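Local structure of dihydropteroate synthase (Burkholderia cenocepacia, 2Y5S) at residues T70-P75 / F196-A201; N122-F127 / C144-L149. The protein probably catalyses the condensation of 4-aminobenzoate with 6-hydroxymethyl-7,8-dihydropterin diphosphate to give 7,8-dihydropteroate, a precursor of folates. All blocks are in the same frame, centred on the assembly; numbering follows the deposited sequence.

Both contacts touch 7,8-dihydropteroate, but at different depths of a TIM barrel. Contact 2 (122-127 / 144-149) is fully buried: two neighbouring parallel strands and the loops that follow them, joined by backbone hydrogen bonds and holding the pterin end. Contact 1 (70-75 / 196-201) is partly buried and made by two loops, one after strand 62-66 and the other after strand 190-193; it depends on van der Waals packing around the aminobenzoate end and buries far less surface. The two meet directly: Phe-198 of contact 1 packs on Met-146 and Met-148 of contact 2, and Lys-200 NZ lies 2.8 Å from His-147 ND1, a probable hydrogen bond.

Contact 1: residues T70-P75 / F196-A201; sequences TRPGAP and FGFGKA. With 78H (7,8-dihydropteroate), chain P.
Pro-72 CA and Phe-198 CA, 6.9 Å apart, are the nearest CA pair of two irregular segments, the first turning through a type II beta turn from Arg-71 to Ala-74. Phe-198 CB sets off across the line between the segments; CG, anti to the carbonyl carbon (chi1 -72°), is placed so that the ring end nears Pro-72. Pro-72 CD meets the ring obliquely, 3.7 Å from Phe-198 CE1, and the two side chains cross at about a right angle. Thr-70 O lies in plane at the ring edge, 3.4 Å from Phe-198 CZ; this buried carbonyl has no hydrogen-bond partner in the model. The ligand fits between the loops. Its N11 is 3.2 Å from Phe-198 CZ and 3.4 Å from Arg-71 CB, one from each segment, while its C16 sits over a face of the Phe-198 ring. Ligand C17 lies over a face of the Arg-71 guanidinium, and ligand C18 is 3.7 Å from Gly-197 O. Thr-70 OG1, hydrogen-bonded to Asp-103, comes within 3.5 Å of ligand C7 in the reduced pterin ring. Two loops that follow barrel strands and close on the aminobenzoate ring form the outer part of the dihydropteroate pocket of a TIM-barrel pterin-binding enzyme.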
loop_
_atom_site.group_PDB
_atom_site.type_symbol
_atom_site.label_atom_id
_atom_site.label_comp_id
_atom_site.label_asym_id
_atom_site.label_seq_id
_atom_site.Cartn_x
_atom_site.Cartn_y
_atom_site.Cartn_z
ATOM N N THR B 70 8.881 24.487 4.656
ATOM C CA THR B 70 9.604 24.355 3.387
ATOM C C THR B 70 8.674 23.804 2.290
ATOM O O THR B 70 9.031 22.867 1.572
ATOM C CB THR B 70 10.812 23.377 3.549
ATOM O OG1 THR B 70 10.445 22.345 4.464
ATOM C CG2 THR B 70 12.060 24.078 4.068
ATOM N N ARG B 71 7.476 24.373 2.179
ATOM C CA ARG B 71 6.512 23.988 1.145
ATOM C C ARG B 71 6.134 25.220 0.320
ATOM O O ARG B 71 6.349 26.351 0.767
ATOM C CB ARG B 71 5.257 23.371 1.781
ATOM C CG ARG B 71 4.384 24.361 2.574
ATOM C CD ARG B 71 3.141 23.692 3.159
ATOM N NE ARG B 71 3.482 22.658 4.139
ATOM C CZ ARG B 71 2.592 21.935 4.821
ATOM N NH1 ARG B 71 1.285 22.123 4.649
ATOM N NH2 ARG B 71 3.013 21.018 5.688
ATOM N N PRO B 72 5.569 25.008 -0.885
ATOM C CA PRO B 72 5.046 26.129 -1.664
ATOM C C PRO B 72 4.057 27.003 -0.878
ATOM O O PRO B 72 3.259 26.485 -0.092
ATOM C CB PRO B 72 4.336 25.432 -2.831
ATOM C CG PRO B 72 5.079 24.170 -3.011
ATOM C CD PRO B 72 5.448 23.735 -1.621
ATOM N N GLY B 73 4.140 28.317 -1.078
ATOM C CA GLY B 73 3.183 29.268 -0.506
ATOM C C GLY B 73 3.204 29.461 1.005
ATOM O O GLY B 73 2.277 30.058 1.558
ATOM N N ALA B 74 4.248 28.971 1.676
ATOM C CA ALA B 74 4.369 29.105 3.133
ATOM C C ALA B 74 5.184 30.353 3.505
ATOM O O ALA B 74 6.079 30.750 2.751
ATOM C CB ALA B 74 5.012 27.863 3.720
ATOM N N PRO B 75 4.882 30.982 4.664
ATOM C CA PRO B 75 5.724 32.110 5.107
ATOM C C PRO B 75 7.186 31.694 5.402
ATOM O O PRO B 75 7.413 30.666 6.058
ATOM C CB PRO B 75 5.026 32.602 6.388
ATOM C CG PRO B 75 3.640 32.043 6.329
ATOM C CD PRO B 75 3.739 30.756 5.570
ATOM N N PHE B 196 8.145 15.777 -5.239
ATOM C CA PHE B 196 6.722 15.686 -5.425
ATOM C C PHE B 196 6.017 16.923 -4.850
ATOM O O PHE B 196 6.267 17.300 -3.714
ATOM C CB PHE B 196 6.188 14.416 -4.753
ATOM C CG PHE B 196 6.592 13.172 -5.444
ATOM C CD1 PHE B 196 6.051 12.853 -6.666
ATOM C CD2 PHE B 196 7.549 12.316 -4.882
ATOM C CE1 PHE B 196 6.447 11.708 -7.338
ATOM C CE2 PHE B 196 7.937 11.167 -5.540
ATOM C CZ PHE B 196 7.386 10.869 -6.776
ATOM N N GLY B 197 5.155 17.540 -5.656
ATOM C CA GLY B 197 4.366 18.683 -5.231
ATOM C C GLY B 197 5.109 20.007 -5.345
ATOM O O GLY B 197 4.600 21.024 -4.884
ATOM N N PHE B 198 6.297 20.016 -5.951
ATOM C CA PHE B 198 7.079 21.270 -6.082
ATOM C C PHE B 198 7.200 21.732 -7.543
ATOM O O PHE B 198 8.174 21.403 -8.249
ATOM C CB PHE B 198 8.472 21.097 -5.498
ATOM C CG PHE B 198 8.517 21.022 -3.998
ATOM C CD1 PHE B 198 8.673 22.181 -3.236
ATOM C CD2 PHE B 198 8.440 19.790 -3.338
ATOM C CE1 PHE B 198 8.747 22.119 -1.841
ATOM C CE2 PHE B 198 8.505 19.715 -1.951
ATOM C CZ PHE B 198 8.664 20.881 -1.200
ATOM N N GLY B 199 6.211 22.507 -7.994
ATOM C CA GLY B 199 6.171 22.989 -9.373
ATOM C C GLY B 199 5.742 21.912 -10.362
ATOM O O GLY B 199 6.261 21.839 -11.475
ATOM N N LYS B 200 4.810 21.060 -9.945
ATOM C CA LYS B 200 4.318 19.956 -10.775
ATOM C C LYS B 200 2.808 20.044 -10.895
ATOM O O LYS B 200 2.143 20.408 -9.933
ATOM C CB LYS B 200 4.687 18.614 -10.148
ATOM C CG LYS B 200 6.117 18.146 -10.435
ATOM C CD LYS B 200 7.025 18.360 -9.310
ATOM C CE LYS B 200 8.480 18.184 -9.715
ATOM N NZ LYS B 200 9.377 18.791 -8.693
ATOM N N ALA B 201 2.267 19.726 -12.067
ATOM C CA ALA B 201 0.820 19.531 -12.196
ATOM C C ALA B 201 0.389 18.474 -11.160
ATOM O O ALA B 201 0.967 17.379 -11.110
ATOM C CB ALA B 201 0.439 19.118 -13.627
HETATM O O4 78H P . 9.171 15.852 -0.802
HETATM C C4 78H P . 10.070 16.325 -0.104
HETATM C C5 78H P . 9.829 17.361 0.822
HETATM N N3 78H P . 11.380 15.841 -0.243
HETATM C C9 78H P . 10.929 17.854 1.562
HETATM N N5 78H P . 8.575 17.835 1.035
HETATM C C2 78H P . 12.449 16.404 0.520
HETATM N N8 78H P . 10.755 18.869 2.493
HETATM N N1 78H P . 12.180 17.378 1.404
HETATM C C6 78H P . 8.357 18.851 1.893
HETATM N N2 78H P . 13.709 15.971 0.358
HETATM C C7 78H P . 9.489 19.604 2.597
HETATM C C10 78H P . 6.958 19.320 2.177
HETATM N N11 78H P . 6.524 20.278 1.154
HETATM C C15 78H P . 5.346 20.101 0.570
HETATM C C16 78H P . 5.227 20.129 -0.816
HETATM C C17 78H P . 4.235 19.857 1.378
HETATM C C18 78H P . 3.988 19.933 -1.400
HETATM C C19 78H P . 2.992 19.660 0.791
HETATM C C20 78H P . 2.870 19.703 -0.596
HETATM C C21 78H P . 1.506 19.452 -1.247
HETATM O O22 78H P . 1.519 19.216 -2.457
HETATM O O23 78H P . 0.486 19.365 -0.528
#

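Contact 2: residues N122-F127 / C144-L149; sequences NDIWGF and CAMHML. With 78H (7,8-dihydropteroate), chain P; EDO (1,2-ethanediol), chain V.
Asn-122 and Cys-144 pair in parallel on adjacent strands of a beta-alpha-beta unit in the TIM barrel, with both side chains directed to the sheet face that receives the pterin. Asn-122 CG is anti to the backbone N (chi1 175°), and its amide meets the ligand with two groups: ND2 donates to ligand N1 at 3.0 Å, and OD1 accepts from ligand N2 at a modelled 2.4 Å, too short for that length to be taken literally. Met-146 SD adds a contact of 3.6 Å to ligand N3, and Ile-124 CG2 approaches ligand N8. On this pterin side Met-146 lies side by side with Ile-124, with CE 3.7 Å from Ile-124 CB. Behind this first shell, Asn-122 ND2 also bonds to Asp-64 OD2, which helps fix the turn of the amide. The strands are joined by Asp-123 N to Cys-144 O, 3.0 Å and nearly straight at 171°, and by a weak bond from Met-146 N to Asp-123 O.

On the opposite sheet face, the Asp-123 carboxylate folds over its own type I turn. OD1 takes Trp-125 N at 2.8 Å, an Asx turn, and OD2 takes Phe-127 N at 2.7 Å, both donors standing above the carboxylate plane. Phe-127 CE2 reaches Ala-145 CB there. Between the two loops, one water donates to both Ile-124 O and Met-146 O. Beyond Ile-124, the Met-148 chain bends at chi3 (41°), and its CE sits 3.2 Å above the centre of the Trp-125 indole, a tight CH-pi contact, with SD also over the six-membered ring.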
loop_
_atom_site.group_PDB
_atom_site.type_symbol
_atom_site.label_atom_id
_atom_site.label_comp_id
_atom_site.label_asym_id
_atom_site.label_seq_id
_atom_site.Cartn_x
_atom_site.Cartn_y
_atom_site.Cartn_z
ATOM N N ASN B 122 18.964 18.036 3.766
ATOM C CA ASN B 122 17.888 17.774 2.867
ATOM C C ASN B 122 17.393 19.112 2.314
ATOM O O ASN B 122 16.725 19.855 3.032
ATOM C CB ASN B 122 16.769 17.068 3.645
ATOM C CG ASN B 122 15.533 16.853 2.804
ATOM O OD1 ASN B 122 15.633 16.744 1.602
ATOM N ND2 ASN B 122 14.357 16.804 3.439
ATOM N N ASP B 123 17.708 19.402 1.050
ATOM C CA ASP B 123 17.554 20.758 0.487
ATOM C C ASP B 123 16.576 20.842 -0.696
ATOM O O ASP B 123 16.868 20.405 -1.804
ATOM C CB ASP B 123 18.914 21.310 0.071
ATOM C CG ASP B 123 18.855 22.766 -0.410
ATOM O OD1 ASP B 123 17.805 23.430 -0.279
ATOM O OD2 ASP B 123 19.877 23.238 -0.940
ATOM N N ILE B 124 15.429 21.443 -0.450
ATOM C CA ILE B 124 14.430 21.647 -1.481
ATOM C C ILE B 124 14.966 22.466 -2.660
ATOM O O ILE B 124 14.458 22.339 -3.755
ATOM C CB ILE B 124 13.112 22.275 -0.937
ATOM C CG1 ILE B 124 13.359 23.615 -0.250
ATOM C CG2 ILE B 124 12.424 21.296 0.043
ATOM C CD1 ILE B 124 12.125 24.546 -0.255
ATOM N N TRP B 125 15.992 23.290 -2.441
ATOM C CA TRP B 125 16.575 24.070 -3.528
ATOM C C TRP B 125 17.761 23.401 -4.223
ATOM O O TRP B 125 18.365 24.004 -5.105
ATOM C CB TRP B 125 16.960 25.486 -3.050
ATOM C CG TRP B 125 15.803 26.427 -3.067
ATOM C CD1 TRP B 125 15.148 26.914 -1.997
ATOM C CD2 TRP B 125 15.156 26.979 -4.222
ATOM N NE1 TRP B 125 14.119 27.718 -2.391
ATOM C CE2 TRP B 125 14.106 27.783 -3.759
ATOM C CE3 TRP B 125 15.352 26.850 -5.601
ATOM C CZ2 TRP B 125 13.256 28.486 -4.625
ATOM C CZ3 TRP B 125 14.515 27.546 -6.463
ATOM C CH2 TRP B 125 13.474 28.349 -5.970
ATOM N N GLY B 126 18.094 22.167 -3.833
ATOM C CA GLY B 126 19.091 21.375 -4.551
ATOM C C GLY B 126 20.474 22.009 -4.510
ATOM O O GLY B 126 21.251 21.897 -5.455
ATOM N N PHE B 127 20.747 22.692 -3.404
ATOM C CA PHE B 127 22.021 23.349 -3.124
ATOM C C PHE B 127 22.296 24.496 -4.063
ATOM O O PHE B 127 23.456 24.839 -4.333
ATOM C CB PHE B 127 23.160 22.301 -3.036
ATOM C CG PHE B 127 22.865 21.240 -2.021
ATOM C CD1 PHE B 127 23.055 21.489 -0.677
ATOM C CD2 PHE B 127 22.294 20.039 -2.395
ATOM C CE1 PHE B 127 22.728 20.544 0.268
ATOM C CE2 PHE B 127 21.954 19.092 -1.455
ATOM C CZ PHE B 127 22.166 19.344 -0.117
ATOM N N CYS B 144 20.687 15.426 0.299
ATOM C CA CYS B 144 19.587 15.149 -0.617
ATOM C C CYS B 144 19.301 16.393 -1.449
ATOM O O CYS B 144 18.864 17.421 -0.923
ATOM C CB CYS B 144 18.330 14.738 0.107
ATOM S SG CYS B 144 16.940 14.413 -1.030
ATOM N N ALA B 145 19.573 16.279 -2.737
ATOM C CA ALA B 145 19.282 17.330 -3.718
ATOM C C ALA B 145 17.907 17.043 -4.292
ATOM O O ALA B 145 17.710 16.025 -4.962
ATOM C CB ALA B 145 20.340 17.303 -4.829
ATOM N N MET B 146 16.947 17.912 -4.005
ATOM C CA MET B 146 15.595 17.768 -4.529
ATOM C C MET B 146 15.410 18.618 -5.767
ATOM O O MET B 146 16.088 19.646 -5.931
ATOM C CB MET B 146 14.581 18.208 -3.473
ATOM C CG MET B 146 13.158 17.715 -3.706
ATOM S SD MET B 146 11.973 18.520 -2.620
ATOM C CE MET B 146 11.712 20.059 -3.538
ATOM N N HIS B 147 14.471 18.204 -6.620
ATOM C CA HIS B 147 14.022 19.016 -7.741
ATOM C C HIS B 147 12.812 19.876 -7.364
ATOM O O HIS B 147 11.786 19.371 -6.903
ATOM C CB HIS B 147 13.641 18.132 -8.942
ATOM C CG HIS B 147 13.071 18.902 -10.092
ATOM N ND1 HIS B 147 11.735 19.247 -10.175
ATOM C CD2 HIS B 147 13.660 19.406 -11.202
ATOM C CE1 HIS B 147 11.534 19.942 -11.277
ATOM N NE2 HIS B 147 12.681 20.042 -11.926
ATOM N N MET B 148 12.949 21.178 -7.587
ATOM C CA MET B 148 11.842 22.102 -7.476
ATOM C C MET B 148 11.965 23.029 -8.662
ATOM O O MET B 148 13.069 23.477 -9.002
ATOM C CB MET B 148 11.879 22.869 -6.143
ATOM C CG MET B 148 10.918 24.055 -6.060
ATOM S SD MET B 148 10.880 24.918 -4.469
ATOM C CE MET B 148 12.616 24.920 -4.107
ATOM N N LEU B 149 10.849 23.302 -9.324
ATOM C CA LEU B 149 10.862 24.262 -10.416
ATOM C C LEU B 149 10.740 25.654 -9.793
ATOM O O LEU B 149 9.789 25.930 -9.074
ATOM C CB LEU B 149 9.714 23.985 -11.397
ATOM C CG LEU B 149 9.955 24.277 -12.875
ATOM C CD1 LEU B 149 11.167 23.492 -13.386
ATOM C CD2 LEU B 149 8.717 23.925 -13.672
HETATM O O4 78H P . 9.171 15.852 -0.802
HETATM C C4 78H P . 10.070 16.325 -0.104
HETATM C C5 78H P . 9.829 17.361 0.822
HETATM N N3 78H P . 11.380 15.841 -0.243
HETATM C C9 78H P . 10.929 17.854 1.562
HETATM N N5 78H P . 8.575 17.835 1.035
HETATM C C2 78H P . 12.449 16.404 0.520
HETATM N N8 78H P . 10.755 18.869 2.493
HETATM N N1 78H P . 12.180 17.378 1.404
HETATM C C6 78H P . 8.357 18.851 1.893
HETATM N N2 78H P . 13.709 15.971 0.358
HETATM C C7 78H P . 9.489 19.604 2.597
HETATM C C10 78H P . 6.958 19.320 2.177
HETATM N N11 78H P . 6.524 20.278 1.154
HETATM C C15 78H P . 5.346 20.101 0.570
HETATM C C16 78H P . 5.227 20.129 -0.816
HETATM C C17 78H P . 4.235 19.857 1.378
HETATM C C18 78H P . 3.988 19.933 -1.400
HETATM C C19 78H P . 2.992 19.660 0.791
HETATM C C20 78H P . 2.870 19.703 -0.596
HETATM C C21 78H P . 1.506 19.452 -1.247
HETATM O O22 78H P . 1.519 19.216 -2.457
HETATM O O23 78H P . 0.486 19.365 -0.528
HETATM C C1 EDO V . 15.383 24.350 -13.008
HETATM O O1 EDO V . 14.620 23.843 -14.105
HETATM C C2 EDO V . 14.578 24.113 -11.740
HETATM O O2 EDO V . 14.225 25.370 -11.164
HETATM O O HOH W 1 15.721 22.268 -6.238
#